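Local coordinates for protein beta-galactosidase (Marinomonas sp. ef1, PDB 6Y2K) that probably hydrolyses terminal beta-galactosyl residues of sugars such as lactose, as a hexameric, cold-active family GH42 beta-galactosidase from an Antarctic bacterium, at residues Val68-Thr76 with Tyr113-Met124; Arg98-Phe108 with Asp140-Ser151. All coordinates share one frame; numbering follows the deposited sequence. Where two conformers were deposited one is given.

Interaction 1: Val68-Thr76 with Tyr113-Met124; sequences VILGTPTAT and YREECRRMVTMM
M124 meets L70 tip to tip, with M124 CE 3.5 Å from L70 CD2. The M124 chain bends at chi3 (110°), which carries its methyl to the leucine. On the way its sulfur slides past the proline ring, and M124 SD lies 3.6 Å from P73 CD. P73 CG also rests on M120 CG. Next to this, T72 CG2 packs on V121 CG2 at 3.9 Å. The tight packing continues at T74. With chi1 at 55° its methyl sits beside the backbone N, and T74 CG2 touches C117 SG at 3.5 Å, while OG1 is hydrogen-bonded to D140 and Q226. C117 SG in turn lies over one face of the Y113 ring. A single hydrogen bond joins the segments: Y113 OH donates to T74 O at 2.6 Å, with the carbonyl oxygen at the edge of the ring. The outer side of the helix carries the exposed E115-R118 salt bridge, which takes no part in the contact; both residues were modelled in two conformers. W39 of helix 39-42 packs on P73 and M120, and Q226 of helix 205-233 on V121. Helix 111-128 belongs to the beta-alpha-beta crossover from strand 67-71 to its neighbour 134-138 in the eight-stranded TIM barrel.

Interaction 2: Arg98-Phe108 with Asp140-Ser151; sequences RGFGSRRHYTF and DNEYGCHDTVLS. With GOL (glycerol), chain D.
R104 reaches into the 140-151 loop and is held along most of its length. R104 CB lies 4.1 Å from T148 CG2. Bends at chi2 (-149°) and chi3 (54°) turn the chain, and R104 CD then passes 3.4 Å from E142 O and also close to C145 O. R104 NE donates to T148 OG1 at 3.0 Å in a fairly straight bond (159°), and that hydroxyl in turn donates a hydrogen bond to C145 O. R104 NH1 makes a salt bridge to D140 OD1 at 2.7 Å, with the oxygen in the guanidinium plane, and a weak bond to N141 O. The other carboxylate oxygen, D140 OD2, meets T74 OG1. R104 NH2 gives a weak bond to Y106 OH. Y143 CA and G144 N lie over one face of the group. With an alanine here, D140 is likely to lose its charged mate and T148 OG1 its donor. R98 adds an end-on grip: NH1 and NH2 both donate to H146 O, with R98 NH2 2.9 Å from H146 O. R103 NE bonds H146 NE2 at 3.1 Å. Beyond it, R103 NH2 holds GOL O2 at 3.1 Å, and GOL O3 donates to E142 OE1 at 2.9 Å. The glycerol, probably from the crystallisation liquor, also bonds W322, E362 and H365. N141 and E142, just after the fourth barrel strand, fit the clan GH-A Asn-Glu pair; E142 is probably the general acid/base.

In the fold
After barrel strands 2-6 and 29-34 the chain runs through the third strand, 67-71, and leaves it at 72-76. It then passes through 98-108, helix 111-128 and strand 134-138 before reaching 140-151. Interaction 1 closes when the helix returns to 68-76. Interaction 2 closes when 140-151 meets 98-108. Their segments alternate, so the two closures cross rather than nest. They also touch directly: T74 OG1 lies 2.6 Å from D140 OD2 and T72 OG1 2.8 Å from D140 N, both probable hydrogen bonds. The loops after the third and fourth barrel strands are thus tied to each other and to helix 111-128. At 98-108 the second subunit also packs, with its W183 on R103.

Interaction 1: Val68-Thr76 with Tyr113-Met124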
loop_
_atom_site.group_PDB
_atom_site.type_symbol
_atom_site.label_atom_id
_atom_site.label_comp_id
_atom_site.label_asym_id
_atom_site.label_seq_id
_atom_site.Cartn_x
_atom_site.Cartn_y
_atom_site.Cartn_z
ATOM N N VAL A 68 -44.532 36.755 -9.726
ATOM C CA VAL A 68 -44.469 35.524 -10.512
ATOM C C VAL A 68 -43.473 35.620 -11.666
ATOM O O VAL A 68 -43.414 36.633 -12.366
ATOM C CB VAL A 68 -45.860 35.105 -11.026
ATOM C CG1 VAL A 68 -45.757 33.886 -11.955
ATOM C CG2 VAL A 68 -46.770 34.792 -9.842
ATOM N N ILE A 69 -42.688 34.551 -11.833
ATOM C CA ILE A 69 -41.841 34.344 -12.999
ATOM C C ILE A 69 -42.577 33.324 -13.858
ATOM O O ILE A 69 -42.714 32.171 -13.454
ATOM C CB ILE A 69 -40.447 33.778 -12.620
ATOM C CG1 ILE A 69 -39.712 34.697 -11.629
ATOM C CG2 ILE A 69 -39.598 33.550 -13.871
ATOM C CD1 ILE A 69 -38.666 33.985 -10.788
ATOM N N LEU A 70 -43.047 33.740 -15.034
ATOM C CA LEU A 70 -43.873 32.879 -15.884
ATOM C C LEU A 70 -42.974 32.208 -16.923
ATOM O O LEU A 70 -42.272 32.885 -17.664
ATOM C CB LEU A 70 -44.952 33.703 -16.601
ATOM C CG LEU A 70 -46.404 33.226 -16.612
ATOM C CD1 LEU A 70 -47.173 33.926 -17.733
ATOM C CD2 LEU A 70 -46.580 31.715 -16.681
ATOM N N GLY A 71 -42.992 30.884 -16.980
ATOM C CA GLY A 71 -42.182 30.149 -17.966
ATOM C C GLY A 71 -42.943 29.835 -19.249
ATOM O O GLY A 71 -44.055 29.325 -19.178
ATOM N N THR A 72 -42.352 30.122 -20.415
ATOM C CA THR A 72 -42.912 29.649 -21.677
ATOM C C THR A 72 -42.699 28.126 -21.709
ATOM O O THR A 72 -41.655 27.646 -21.267
ATOM C CB THR A 72 -42.316 30.320 -22.947
ATOM O OG1 THR A 72 -40.935 29.968 -23.127
ATOM C CG2 THR A 72 -42.471 31.825 -22.885
ATOM N N PRO A 73 -43.688 27.370 -22.211
ATOM C CA PRO A 73 -43.700 25.916 -22.072
ATOM C C PRO A 73 -43.022 25.126 -23.207
ATOM O O PRO A 73 -43.322 23.941 -23.404
ATOM C CB PRO A 73 -45.200 25.620 -22.030
ATOM C CG PRO A 73 -45.748 26.598 -23.007
ATOM C CD PRO A 73 -44.967 27.860 -22.760
ATOM N N THR A 74 -42.072 25.749 -23.894
ATOM C CA THR A 74 -41.534 25.209 -25.144
ATOM C C THR A 74 -40.476 24.098 -24.984
ATOM O O THR A 74 -40.072 23.492 -25.981
ATOM C CB THR A 74 -40.968 26.337 -26.031
ATOM O OG1 THR A 74 -39.992 27.089 -25.305
ATOM C CG2 THR A 74 -42.071 27.275 -26.482
ATOM N N ALA A 75 -40.044 23.820 -23.755
ATOM C CA ALA A 75 -39.104 22.724 -23.487
ATOM C C ALA A 75 -39.737 21.359 -23.678
ATOM O O ALA A 75 -39.035 20.393 -23.994
ATOM C CB ALA A 75 -38.551 22.830 -22.071
ATOM N N THR A 76 -41.049 21.282 -23.461
ATOM C CA THR A 76 -41.790 20.029 -23.467
ATOM C C THR A 76 -43.084 20.151 -24.287
ATOM O O THR A 76 -44.176 20.175 -23.722
ATOM C CB THR A 76 -42.103 19.569 -22.022
ATOM O OG1 THR A 76 -42.540 20.676 -21.229
ATOM C CG2 THR A 76 -40.870 18.981 -21.375
ATOM N N TYR A 113 -40.960 23.874 -35.755
ATOM C CA TYR A 113 -41.198 24.027 -34.313
ATOM C C TYR A 113 -41.068 25.494 -33.880
ATOM O O TYR A 113 -41.795 25.940 -33.002
ATOM C CB TYR A 113 -40.301 23.117 -33.455
ATOM C CG TYR A 113 -40.654 23.183 -31.976
ATOM C CD1 TYR A 113 -41.974 23.012 -31.553
ATOM C CD2 TYR A 113 -39.683 23.445 -31.008
ATOM C CE1 TYR A 113 -42.321 23.088 -30.211
ATOM C CE2 TYR A 113 -40.016 23.513 -29.655
ATOM C CZ TYR A 113 -41.341 23.335 -29.267
ATOM O OH TYR A 113 -41.704 23.400 -27.962
ATOM N N ARG A 114 -40.165 26.246 -34.503
ATOM C CA ARG A 114 -40.072 27.681 -34.201
ATOM C C ARG A 114 -41.389 28.417 -34.470
ATOM O O ARG A 114 -41.757 29.303 -33.701
ATOM C CB ARG A 114 -38.958 28.357 -34.982
ATOM C CG ARG A 114 -37.587 28.138 -34.381
ATOM C CD ARG A 114 -36.568 28.917 -35.179
ATOM N NE ARG A 114 -35.237 28.385 -35.014
ATOM C CZ ARG A 114 -34.164 28.844 -35.644
ATOM N NH1 ARG A 114 -34.236 29.882 -36.485
ATOM N NH2 ARG A 114 -32.999 28.262 -35.426
ATOM N N GLU A 115 -42.075 28.068 -35.559
ATOM C CA GLU A 115 -43.377 28.680 -35.841
ATOM C C GLU A 115 -44.414 28.272 -34.791
ATOM O O GLU A 115 -45.196 29.113 -34.347
ATOM C CB GLU A 115 -43.854 28.380 -37.267
ATOM C CG GLU A 115 -43.042 29.106 -38.327
ATOM C CD GLU A 115 -42.913 30.604 -38.067
ATOM O OE1 GLU A 115 -43.957 31.284 -38.018
ATOM O OE2 GLU A 115 -41.779 31.110 -37.923
ATOM N N GLU A 116 -44.406 27.004 -34.358
ATOM C CA GLU A 116 -45.288 26.582 -33.256
ATOM C C GLU A 116 -44.968 27.341 -31.959
ATOM O O GLU A 116 -45.881 27.718 -31.229
ATOM C CB GLU A 116 -45.228 25.068 -33.000
ATOM C CG GLU A 116 -45.748 24.201 -34.146
ATOM C CD GLU A 116 -47.267 24.043 -34.178
ATOM O OE1 GLU A 116 -47.993 24.854 -33.561
ATOM O OE2 GLU A 116 -47.746 23.086 -34.834
ATOM N N CYS A 117 -43.680 27.574 -31.691
ATOM C CA CYS A 117 -43.266 28.382 -30.535
ATOM C C CYS A 117 -43.744 29.832 -30.663
ATOM O O CYS A 117 -44.202 30.415 -29.677
ATOM C CB CYS A 117 -41.747 28.331 -30.327
ATOM S SG CYS A 117 -41.139 26.716 -29.777
ATOM N N ARG A 118 -43.620 30.404 -31.865
ATOM C CA ARG A 118 -44.126 31.755 -32.126
ATOM C C ARG A 118 -45.611 31.854 -31.766
ATOM O O ARG A 118 -46.020 32.810 -31.108
ATOM C CB ARG A 118 -43.911 32.175 -33.585
ATOM C CG ARG A 118 -44.057 33.681 -33.822
ATOM C CD ARG A 118 -44.084 34.016 -35.309
ATOM N NE ARG A 118 -42.952 33.427 -36.015
ATOM C CZ ARG A 118 -41.712 33.895 -35.955
ATOM N NH1 ARG A 118 -41.439 34.966 -35.223
ATOM N NH2 ARG A 118 -40.748 33.289 -36.627
ATOM N N ARG A 119 -46.397 30.855 -32.189
ATOM C CA ARG A 119 -47.839 30.805 -31.897
ATOM C C ARG A 119 -48.132 30.772 -30.404
ATOM O O ARG A 119 -48.916 31.578 -29.905
ATOM C CB ARG A 119 -48.516 29.586 -32.552
ATOM C CG ARG A 119 -50.040 29.596 -32.410
ATOM C CD ARG A 119 -50.735 28.303 -32.835
ATOM N NE ARG A 119 -50.291 27.154 -32.053
ATOM C CZ ARG A 119 -50.974 26.594 -31.057
ATOM N NH1 ARG A 119 -52.174 27.045 -30.700
ATOM N NH2 ARG A 119 -50.439 25.560 -30.432
ATOM N N MET A 120 -47.519 29.824 -29.694
ATOM C CA MET A 120 -47.815 29.626 -28.272
ATOM C C MET A 120 -47.300 30.774 -27.400
ATOM O O MET A 120 -47.996 31.209 -26.479
ATOM C CB MET A 120 -47.273 28.275 -27.761
ATOM C CG MET A 120 -47.374 28.083 -26.252
ATOM S SD MET A 120 -49.048 28.197 -25.586
ATOM C CE MET A 120 -49.712 26.598 -26.033
ATOM N N VAL A 121 -46.092 31.250 -27.681
ATOM C CA VAL A 121 -45.525 32.349 -26.899
ATOM C C VAL A 121 -46.322 33.641 -27.122
ATOM O O VAL A 121 -46.531 34.403 -26.176
ATOM C CB VAL A 121 -44.020 32.555 -27.167
ATOM C CG1 VAL A 121 -43.499 33.800 -26.447
ATOM C CG2 VAL A 121 -43.243 31.328 -26.694
ATOM N N THR A 122 -46.763 33.877 -28.355
ATOM C CA THR A 122 -47.655 35.001 -28.645
ATOM C C THR A 122 -48.975 34.875 -27.883
ATOM O O THR A 122 -49.410 35.841 -27.252
ATOM C CB THR A 122 -47.926 35.149 -30.151
ATOM O OG1 THR A 122 -46.687 35.368 -30.832
ATOM C CG2 THR A 122 -48.873 36.340 -30.426
ATOM N N MET A 123 -49.599 33.695 -27.925
ATOM C CA MET A 123 -50.825 33.455 -27.148
ATOM C C MET A 123 -50.643 33.782 -25.666
ATOM O O MET A 123 -51.452 34.504 -25.087
ATOM C CB MET A 123 -51.299 32.002 -27.271
ATOM C CG MET A 123 -52.070 31.667 -28.537
ATOM S SD MET A 123 -52.957 30.096 -28.350
ATOM C CE MET A 123 -51.604 28.946 -28.243
ATOM N N MET A 124 -49.579 33.248 -25.062
ATOM C CA MET A 124 -49.290 33.468 -23.629
ATOM C C MET A 124 -48.968 34.908 -23.285
ATOM O O MET A 124 -49.467 35.429 -22.288
ATOM C CB MET A 124 -48.104 32.623 -23.153
ATOM C CG MET A 124 -48.479 31.309 -22.521
ATOM S SD MET A 124 -47.059 30.569 -21.687
ATOM C CE MET A 124 -47.429 30.684 -19.942
#

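Interaction 2: Arg98-Phe108 with Asp140-Ser151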
loop_
_atom_site.group_PDB
_atom_site.type_symbol
_atom_site.label_atom_id
_atom_site.label_comp_id
_atom_site.label_asym_id
_atom_site.label_seq_id
_atom_site.Cartn_x
_atom_site.Cartn_y
_atom_site.Cartn_z
ATOM N N ARG A 98 -34.114 11.287 -31.400
ATOM C CA ARG A 98 -34.282 11.529 -29.974
ATOM C C ARG A 98 -35.763 11.815 -29.735
ATOM O O ARG A 98 -36.247 12.923 -30.006
ATOM C CB ARG A 98 -33.411 12.698 -29.521
ATOM C CG ARG A 98 -31.956 12.551 -29.922
ATOM C CD ARG A 98 -31.063 13.516 -29.169
ATOM N NE ARG A 98 -30.868 13.115 -27.775
ATOM C CZ ARG A 98 -30.130 13.780 -26.889
ATOM N NH1 ARG A 98 -29.500 14.903 -27.235
ATOM N NH2 ARG A 98 -30.023 13.323 -25.642
ATOM N N GLY A 99 -36.473 10.804 -29.234
ATOM C CA GLY A 99 -37.934 10.804 -29.253
ATOM C C GLY A 99 -38.626 11.433 -28.059
ATOM O O GLY A 99 -38.006 11.726 -27.032
ATOM N N PHE A 100 -39.931 11.629 -28.225
ATOM C CA PHE A 100 -40.868 11.940 -27.144
ATOM C C PHE A 100 -40.851 10.874 -26.038
ATOM O O PHE A 100 -40.558 9.695 -26.287
ATOM C CB PHE A 100 -42.286 12.048 -27.733
ATOM C CG PHE A 100 -43.322 12.570 -26.771
ATOM C CD1 PHE A 100 -43.578 13.934 -26.667
ATOM C CD2 PHE A 100 -44.060 11.697 -25.991
ATOM C CE1 PHE A 100 -44.531 14.420 -25.777
ATOM C CE2 PHE A 100 -45.012 12.178 -25.091
ATOM C CZ PHE A 100 -45.249 13.537 -24.990
ATOM N N GLY A 101 -41.220 11.305 -24.830
ATOM C CA GLY A 101 -41.322 10.451 -23.648
ATOM C C GLY A 101 -40.545 10.941 -22.436
ATOM O O GLY A 101 -40.675 10.359 -21.345
ATOM N N SER A 102 -39.720 11.980 -22.639
ATOM C CA SER A 102 -38.970 12.644 -21.582
ATOM C C SER A 102 -39.178 14.158 -21.774
ATOM O O SER A 102 -40.332 14.623 -21.712
ATOM C CB SER A 102 -37.487 12.194 -21.600
ATOM O OG SER A 102 -36.797 12.593 -22.783
ATOM N N ARG A 103 -38.110 14.917 -22.006
ATOM C CA ARG A 103 -38.222 16.358 -22.277
ATOM C C ARG A 103 -37.154 16.791 -23.272
ATOM O O ARG A 103 -36.245 16.020 -23.574
ATOM C CB ARG A 103 -38.113 17.181 -20.976
ATOM C CG ARG A 103 -36.833 16.971 -20.168
ATOM C CD ARG A 103 -36.760 17.931 -18.983
ATOM N NE ARG A 103 -35.593 17.679 -18.134
ATOM C CZ ARG A 103 -35.385 18.226 -16.932
ATOM N NH1 ARG A 103 -36.263 19.070 -16.376
ATOM N NH2 ARG A 103 -34.277 17.912 -16.267
ATOM N N ARG A 104 -37.291 18.027 -23.768
ATOM C CA ARG A 104 -36.342 18.655 -24.697
ATOM C C ARG A 104 -36.231 17.940 -26.057
ATOM O O ARG A 104 -35.185 17.965 -26.711
ATOM C CB ARG A 104 -34.960 18.834 -24.035
ATOM C CG ARG A 104 -34.961 19.766 -22.817
ATOM C CD ARG A 104 -33.619 20.492 -22.679
ATOM N NE ARG A 104 -33.352 21.156 -23.940
ATOM C CZ ARG A 104 -33.928 22.287 -24.329
ATOM N NH1 ARG A 104 -34.742 22.967 -23.523
ATOM N NH2 ARG A 104 -33.669 22.759 -25.532
ATOM N N HIS A 105 -37.354 17.385 -26.503
ATOM C CA HIS A 105 -37.454 16.636 -27.779
ATOM C C HIS A 105 -37.699 17.565 -28.976
ATOM O O HIS A 105 -38.761 17.556 -29.598
ATOM C CB HIS A 105 -38.535 15.536 -27.694
ATOM C CG HIS A 105 -39.726 15.931 -26.881
ATOM N ND1 HIS A 105 -39.800 15.687 -25.527
ATOM C CD2 HIS A 105 -40.857 16.601 -27.208
ATOM C CE1 HIS A 105 -40.942 16.159 -25.061
ATOM N NE2 HIS A 105 -41.604 16.718 -26.060
ATOM N N TYR A 106 -36.692 18.371 -29.289
ATOM C CA TYR A 106 -36.659 19.148 -30.518
ATOM C C TYR A 106 -35.229 19.552 -30.839
ATOM O O TYR A 106 -34.383 19.642 -29.937
ATOM C CB TYR A 106 -37.538 20.406 -30.412
ATOM C CG TYR A 106 -37.106 21.440 -29.380
ATOM C CD1 TYR A 106 -36.183 22.442 -29.701
ATOM C CD2 TYR A 106 -37.652 21.445 -28.092
ATOM C CE1 TYR A 106 -35.797 23.402 -28.766
ATOM C CE2 TYR A 106 -37.264 22.388 -27.148
ATOM C CZ TYR A 106 -36.343 23.370 -27.490
ATOM O OH TYR A 106 -35.972 24.311 -26.556
ATOM N N THR A 107 -34.964 19.793 -32.117
ATOM C CA THR A 107 -33.742 20.484 -32.512
ATOM C C THR A 107 -34.049 21.969 -32.664
ATOM O O THR A 107 -35.090 22.343 -33.220
ATOM C CB THR A 107 -33.068 19.948 -33.789
ATOM O OG1 THR A 107 -32.100 20.911 -34.241
ATOM C CG2 THR A 107 -34.068 19.657 -34.919
ATOM N N PHE A 108 -33.126 22.799 -32.172
ATOM C CA PHE A 108 -33.207 24.263 -32.292
ATOM C C PHE A 108 -33.235 24.738 -33.757
ATOM O O PHE A 108 -33.658 25.872 -34.036
ATOM C CB PHE A 108 -32.006 24.922 -31.597
ATOM C CG PHE A 108 -32.024 24.820 -30.101
ATOM C CD1 PHE A 108 -32.731 25.742 -29.350
ATOM C CD2 PHE A 108 -31.308 23.820 -29.435
ATOM C CE1 PHE A 108 -32.747 25.676 -27.966
ATOM C CE2 PHE A 108 -31.323 23.746 -28.052
ATOM C CZ PHE A 108 -32.042 24.677 -27.316
ATOM N N ASP A 140 -38.434 29.075 -22.165
ATOM C CA ASP A 140 -38.133 27.647 -22.295
ATOM C C ASP A 140 -37.683 27.103 -20.902
ATOM O O ASP A 140 -38.243 27.512 -19.862
ATOM C CB ASP A 140 -37.098 27.475 -23.432
ATOM C CG ASP A 140 -37.038 26.059 -24.021
ATOM O OD1 ASP A 140 -36.252 25.234 -23.477
ATOM O OD2 ASP A 140 -37.694 25.800 -25.061
ATOM N N ASN A 141 -36.723 26.179 -20.872
ATOM C CA ASN A 141 -36.195 25.619 -19.627
ATOM C C ASN A 141 -34.900 24.860 -19.922
ATOM O O ASN A 141 -34.933 23.814 -20.566
ATOM C CB ASN A 141 -37.196 24.665 -18.964
ATOM C CG ASN A 141 -36.747 24.239 -17.575
ATOM O OD1 ASN A 141 -36.861 25.012 -16.602
ATOM N ND2 ASN A 141 -36.215 23.019 -17.472
ATOM N N GLU A 142 -33.777 25.406 -19.463
ATOM C CA GLU A 142 -32.470 24.748 -19.541
ATOM C C GLU A 142 -32.122 24.324 -20.965
ATOM O O GLU A 142 -31.992 23.137 -21.271
ATOM C CB GLU A 142 -32.387 23.549 -18.573
ATOM C CG GLU A 142 -32.405 23.913 -17.087
ATOM C CD GLU A 142 -32.053 22.732 -16.185
ATOM O OE1 GLU A 142 -32.415 21.589 -16.533
ATOM O OE2 GLU A 142 -31.407 22.936 -15.127
ATOM N N TYR A 143 -31.976 25.323 -21.831
ATOM C CA TYR A 143 -31.483 25.124 -23.184
ATOM C C TYR A 143 -30.253 24.244 -23.110
ATOM O O TYR A 143 -29.359 24.509 -22.303
ATOM C CB TYR A 143 -31.044 26.448 -23.836
ATOM C CG TYR A 143 -32.126 27.456 -24.176
ATOM C CD1 TYR A 143 -33.337 27.064 -24.739
ATOM C CD2 TYR A 143 -31.906 28.817 -23.991
ATOM C CE1 TYR A 143 -34.312 28.001 -25.078
ATOM C CE2 TYR A 143 -32.874 29.758 -24.322
ATOM C CZ TYR A 143 -34.071 29.349 -24.867
ATOM O OH TYR A 143 -35.031 30.290 -25.197
ATOM N N GLY A 144 -30.216 23.203 -23.941
ATOM C CA GLY A 144 -29.037 22.351 -24.057
ATOM C C GLY A 144 -29.008 21.156 -23.115
ATOM O O GLY A 144 -28.231 20.227 -23.359
ATOM N N CYS A 145 -29.856 21.131 -22.075
ATOM C CA CYS A 145 -29.814 20.029 -21.098
ATOM C C CYS A 145 -29.949 18.696 -21.826
ATOM O O CYS A 145 -30.662 18.594 -22.833
ATOM C CB CYS A 145 -30.904 20.147 -20.025
ATOM S SG CYS A 145 -30.579 19.127 -18.556
ATOM N N HIS A 146 -29.249 17.688 -21.314
ATOM C CA HIS A 146 -29.196 16.357 -21.938
ATOM C C HIS A 146 -28.503 16.395 -23.315
ATOM O O HIS A 146 -28.805 15.580 -24.191
ATOM C CB HIS A 146 -30.595 15.725 -22.045
ATOM C CG HIS A 146 -31.486 16.020 -20.879
ATOM N ND1 HIS A 146 -31.223 15.559 -19.607
ATOM C CD2 HIS A 146 -32.632 16.735 -20.793
ATOM C CE1 HIS A 146 -32.170 15.981 -18.788
ATOM N NE2 HIS A 146 -33.038 16.696 -19.483
ATOM N N ASP A 147 -27.573 17.340 -23.487
ATOM C CA ASP A 147 -26.788 17.491 -24.717
ATOM C C ASP A 147 -27.668 17.672 -25.957
ATOM O O ASP A 147 -27.569 16.925 -26.944
ATOM C CB ASP A 147 -25.805 16.317 -24.873
ATOM C CG ASP A 147 -24.992 16.072 -23.610
ATOM O OD1 ASP A 147 -24.411 17.035 -23.071
ATOM O OD2 ASP A 147 -24.953 14.916 -23.147
ATOM N N THR A 148 -28.521 18.693 -25.896
ATOM C CA THR A 148 -29.508 18.956 -26.944
ATOM C C THR A 148 -29.169 20.155 -27.850
ATOM O O THR A 148 -29.978 20.519 -28.707
ATOM C CB THR A 148 -30.937 19.082 -26.342
ATOM O OG1 THR A 148 -30.946 19.972 -25.213
ATOM C CG2 THR A 148 -31.441 17.706 -25.902
ATOM N N VAL A 149 -27.977 20.741 -27.701
ATOM C CA VAL A 149 -27.524 21.801 -28.611
ATOM C C VAL A 149 -27.132 21.180 -29.963
ATOM O O VAL A 149 -27.679 21.553 -31.000
ATOM C CB VAL A 149 -26.351 22.614 -28.026
ATOM C CG1 VAL A 149 -25.843 23.644 -29.029
ATOM C CG2 VAL A 149 -26.778 23.302 -26.732
ATOM N N LEU A 150 -26.190 20.240 -29.943
ATOM C CA LEU A 150 -25.775 19.540 -31.165
ATOM C C LEU A 150 -26.826 18.494 -31.536
ATOM O O LEU A 150 -27.244 17.687 -30.697
ATOM C CB LEU A 150 -24.407 18.870 -30.985
ATOM C CG LEU A 150 -23.212 19.767 -30.657
ATOM C CD1 LEU A 150 -21.935 18.939 -30.618
ATOM C CD2 LEU A 150 -23.062 20.915 -31.646
ATOM N N SER A 151 -27.293 18.560 -32.777
ATOM C CA SER A 151 -28.255 17.609 -33.329
ATOM C C SER A 151 -27.852 17.331 -34.764
ATOM O O SER A 151 -27.233 18.174 -35.415
ATOM C CB SER A 151 -29.680 18.163 -33.253
ATOM O OG SER A 151 -30.577 17.404 -34.054
HETATM C C1 GOL D . -33.821 19.072 -11.210
HETATM O O1 GOL D . -32.670 18.846 -10.353
HETATM C C2 GOL D . -33.562 18.855 -12.718
HETATM O O2 GOL D . -34.842 18.936 -13.398
HETATM C C3 GOL D . -32.552 19.881 -13.258
HETATM O O3 GOL D . -32.030 19.557 -14.572
HETATM O O HOH W 1 -29.757 16.538 -29.769
HETATM O O HOH W 2 -31.743 18.601 -29.519
HETATM O O HOH W 3 -30.651 21.248 -31.574
#